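Local coordinates for protein cytochrome c, mono-and diheme variant (Methylophaga aminisulfidivorans MP, PDB 7C90) that probably carries electrons in methanol oxidation as a cytochrome cL, holding a covalently attached heme c, at residues S48-V59 / Y136-L145. Residues are numbered along the deposited sequence; the frame is centred on the assembly and turned at random.
Sequences SFGKKGEKTEAV and YNNLTKDEIL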
# COMPACT_ATOMS: atom_id res chain seq x y z
N SER A 48 -15.36 -10.79 22.60
CA SER A 48 -14.55 -11.38 23.70
C SER A 48 -13.16 -11.78 23.19
O SER A 48 -12.31 -12.14 24.03
CB SER A 48 -15.25 -12.55 24.32
OG SER A 48 -15.32 -13.61 23.39
N PHE A 49 -12.93 -11.76 21.88
CA PHE A 49 -11.61 -12.04 21.26
C PHE A 49 -10.69 -10.84 21.49
O PHE A 49 -11.18 -9.69 21.60
CB PHE A 49 -11.72 -12.32 19.76
CG PHE A 49 -11.66 -13.79 19.42
CD1 PHE A 49 -12.81 -14.55 19.38
CD2 PHE A 49 -10.44 -14.41 19.16
CE1 PHE A 49 -12.76 -15.90 19.08
CE2 PHE A 49 -10.38 -15.76 18.86
CZ PHE A 49 -11.54 -16.51 18.83
N GLY A 50 -9.40 -11.13 21.57
CA GLY A 50 -8.35 -10.11 21.44
C GLY A 50 -7.83 -9.64 22.78
O GLY A 50 -8.17 -10.26 23.80
N LYS A 51 -7.05 -8.56 22.75
CA LYS A 51 -6.36 -7.94 23.91
C LYS A 51 -7.40 -7.43 24.92
O LYS A 51 -8.24 -6.56 24.57
CB LYS A 51 -5.43 -6.83 23.39
CG LYS A 51 -4.42 -6.33 24.41
CD LYS A 51 -3.55 -5.18 23.95
CE LYS A 51 -2.78 -4.58 25.11
NZ LYS A 51 -2.51 -3.13 24.94
N LYS A 52 -7.36 -7.97 26.14
CA LYS A 52 -8.21 -7.54 27.28
C LYS A 52 -7.53 -6.35 27.97
O LYS A 52 -6.31 -6.42 28.19
CB LYS A 52 -8.43 -8.73 28.22
CG LYS A 52 -8.85 -10.02 27.53
CD LYS A 52 -9.86 -10.86 28.31
CE LYS A 52 -10.65 -11.81 27.43
NZ LYS A 52 -11.63 -11.10 26.57
N GLY A 53 -8.28 -5.27 28.21
CA GLY A 53 -7.92 -4.19 29.14
C GLY A 53 -8.85 -4.21 30.34
O GLY A 53 -9.65 -5.17 30.44
N GLU A 54 -8.75 -3.21 31.23
CA GLU A 54 -9.82 -2.86 32.20
C GLU A 54 -11.14 -2.79 31.43
O GLU A 54 -11.12 -2.37 30.24
CB GLU A 54 -9.53 -1.54 32.93
CG GLU A 54 -8.78 -0.49 32.12
CD GLU A 54 -7.31 -0.31 32.50
OE1 GLU A 54 -6.97 0.78 33.00
OE2 GLU A 54 -6.51 -1.26 32.30
N LYS A 55 -12.25 -3.23 32.04
CA LYS A 55 -13.61 -3.20 31.43
C LYS A 55 -14.28 -1.85 31.75
O LYS A 55 -15.11 -1.82 32.65
CB LYS A 55 -14.44 -4.38 31.93
CG LYS A 55 -15.85 -4.50 31.34
CD LYS A 55 -15.91 -4.30 29.83
CE LYS A 55 -16.62 -5.43 29.11
NZ LYS A 55 -18.07 -5.41 29.38
N THR A 56 -13.94 -0.80 31.00
CA THR A 56 -14.26 0.61 31.30
C THR A 56 -15.74 0.90 31.06
O THR A 56 -16.43 0.08 30.43
CB THR A 56 -13.40 1.55 30.45
OG1 THR A 56 -13.86 1.40 29.10
CG2 THR A 56 -11.92 1.23 30.53
N GLU A 57 -16.21 2.07 31.51
CA GLU A 57 -17.60 2.54 31.35
C GLU A 57 -17.88 2.81 29.86
O GLU A 57 -18.96 2.46 29.39
CB GLU A 57 -17.82 3.78 32.22
CG GLU A 57 -19.18 4.43 32.00
CD GLU A 57 -19.36 5.80 32.63
OE1 GLU A 57 -18.37 6.38 33.12
OE2 GLU A 57 -20.50 6.30 32.59
N ALA A 58 -16.94 3.45 29.14
CA ALA A 58 -17.07 3.71 27.69
C ALA A 58 -17.25 2.38 26.94
O ALA A 58 -18.14 2.30 26.07
CB ALA A 58 -15.89 4.48 27.18
N VAL A 59 -16.47 1.36 27.27
CA VAL A 59 -16.57 0.06 26.54
C VAL A 59 -17.93 -0.57 26.87
O VAL A 59 -18.64 -1.01 25.93
CB VAL A 59 -15.38 -0.85 26.85
CG1 VAL A 59 -15.64 -2.29 26.44
CG2 VAL A 59 -14.10 -0.32 26.20
N TYR A 136 -8.01 -6.39 16.74
CA TYR A 136 -8.47 -6.99 18.01
C TYR A 136 -7.31 -7.52 18.86
O TYR A 136 -7.43 -7.49 20.05
CB TYR A 136 -9.60 -8.00 17.78
CG TYR A 136 -9.25 -9.27 17.06
CD1 TYR A 136 -8.76 -10.36 17.74
CD2 TYR A 136 -9.42 -9.40 15.70
CE1 TYR A 136 -8.43 -11.54 17.10
CE2 TYR A 136 -9.10 -10.57 15.03
CZ TYR A 136 -8.61 -11.64 15.75
OH TYR A 136 -8.29 -12.81 15.13
N ASN A 137 -6.21 -7.95 18.25
CA ASN A 137 -5.07 -8.51 19.04
C ASN A 137 -4.06 -7.42 19.39
O ASN A 137 -3.23 -7.67 20.27
CB ASN A 137 -4.45 -9.72 18.34
CG ASN A 137 -5.19 -10.98 18.72
OD1 ASN A 137 -5.76 -11.05 19.80
ND2 ASN A 137 -5.22 -11.95 17.83
N ASN A 138 -4.11 -6.26 18.73
CA ASN A 138 -3.10 -5.18 18.84
C ASN A 138 -3.54 -4.13 19.87
O ASN A 138 -2.64 -3.49 20.45
CB ASN A 138 -2.89 -4.49 17.50
CG ASN A 138 -2.29 -5.39 16.44
OD1 ASN A 138 -1.73 -6.43 16.77
ND2 ASN A 138 -2.40 -4.97 15.19
N LEU A 139 -4.86 -3.92 20.02
CA LEU A 139 -5.47 -2.81 20.79
C LEU A 139 -6.62 -3.35 21.64
O LEU A 139 -7.33 -4.21 21.14
CB LEU A 139 -6.03 -1.77 19.82
CG LEU A 139 -5.04 -1.14 18.85
CD1 LEU A 139 -5.75 -0.20 17.93
CD2 LEU A 139 -3.93 -0.42 19.59
N THR A 140 -6.78 -2.86 22.87
CA THR A 140 -7.99 -3.10 23.69
C THR A 140 -9.17 -2.35 23.05
O THR A 140 -8.97 -1.37 22.25
CB THR A 140 -7.84 -2.68 25.16
OG1 THR A 140 -7.83 -1.24 25.20
CG2 THR A 140 -6.59 -3.24 25.82
N LYS A 141 -10.38 -2.78 23.41
CA LYS A 141 -11.63 -2.12 22.98
C LYS A 141 -11.62 -0.66 23.46
O LYS A 141 -11.97 0.21 22.67
CB LYS A 141 -12.83 -2.91 23.48
CG LYS A 141 -13.05 -4.21 22.72
CD LYS A 141 -14.41 -4.80 22.98
CE LYS A 141 -14.42 -5.68 24.21
NZ LYS A 141 -13.62 -6.91 23.99
N ASP A 142 -11.13 -0.40 24.67
CA ASP A 142 -11.06 0.98 25.21
C ASP A 142 -10.11 1.81 24.36
O ASP A 142 -10.42 2.99 24.11
CB ASP A 142 -10.61 1.00 26.67
CG ASP A 142 -10.89 2.34 27.33
OD1 ASP A 142 -12.09 2.67 27.45
OD2 ASP A 142 -9.91 3.06 27.65
N GLU A 143 -8.99 1.23 23.92
CA GLU A 143 -8.00 1.94 23.08
C GLU A 143 -8.61 2.25 21.71
O GLU A 143 -8.42 3.35 21.20
CB GLU A 143 -6.72 1.13 22.96
CG GLU A 143 -5.91 1.10 24.23
CD GLU A 143 -4.71 0.16 24.16
OE1 GLU A 143 -4.82 -0.96 23.53
OE2 GLU A 143 -3.66 0.55 24.70
N ILE A 144 -9.38 1.33 21.15
CA ILE A 144 -10.07 1.56 19.85
C ILE A 144 -11.03 2.74 20.00
O ILE A 144 -11.03 3.63 19.13
CB ILE A 144 -10.74 0.27 19.36
CG1 ILE A 144 -9.68 -0.76 18.94
CG2 ILE A 144 -11.73 0.54 18.23
CD1 ILE A 144 -10.23 -2.16 18.73
N LEU A 145 -11.80 2.81 21.09
CA LEU A 145 -12.76 3.93 21.28
C LEU A 145 -12.01 5.26 21.44
O LEU A 145 -12.49 6.27 20.97
CB LEU A 145 -13.65 3.64 22.49
CG LEU A 145 -14.53 2.41 22.38
CD1 LEU A 145 -15.25 2.14 23.69
CD2 LEU A 145 -15.52 2.60 21.25
O HOH W 1 -10.96 -7.31 22.64
O HOH W 2 -10.69 -5.15 25.19
O HOH W 3 -2.00 -1.55 22.96
O HOH W 4 -10.84 -2.43 26.86
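Thr56 and Asp142 show how one hydroxyl can serve two helices at once. From the N-cap of helix 57-65, Thr56 OG1 donates to Asp142 OD1 over 2.7 Å, meeting it from above the carboxylate plane, while accepting from Val59 N. With chi1 at 69°, the hydroxyl sits between backbone N and carbonyl carbon, where it can do both. Tyr70 OH also bonds Asp142 OD1. Were Thr56 replaced by an alanine, Val59 N would probably lose its capping bond and Asp142 OD1 one of its hydroxyl donors.

The tight part lies beside this link. Val59 CG2 presses on the first turn of helix 141-153, 3.3 Å from Asp142 N, and meets Leu145 CD1 at 3.7 Å. Farther along, where Gly50 CA comes in at the Tyr136 ring edge, Lys51 N donates to Tyr136 O (2.9 Å, 156°).

The solvent side is looser. Lys51 runs past the Thr140 methyl, and Lys51 NZ forms a weak, 3.5 Å salt bridge with Glu143 OE1, reinforced by a water that bonds both atoms. Thr140 and Glu143 form a capping box, Thr140 N reaching OE1 on its anti side. Another water joins Lys51 O to Lys141 N. Both helix starts are thus capped by side chains, and the carboxylates of Asp142 and Glu143 tie the start of helix 141-153 to Thr56 and Lys51, the outer link leaning on water.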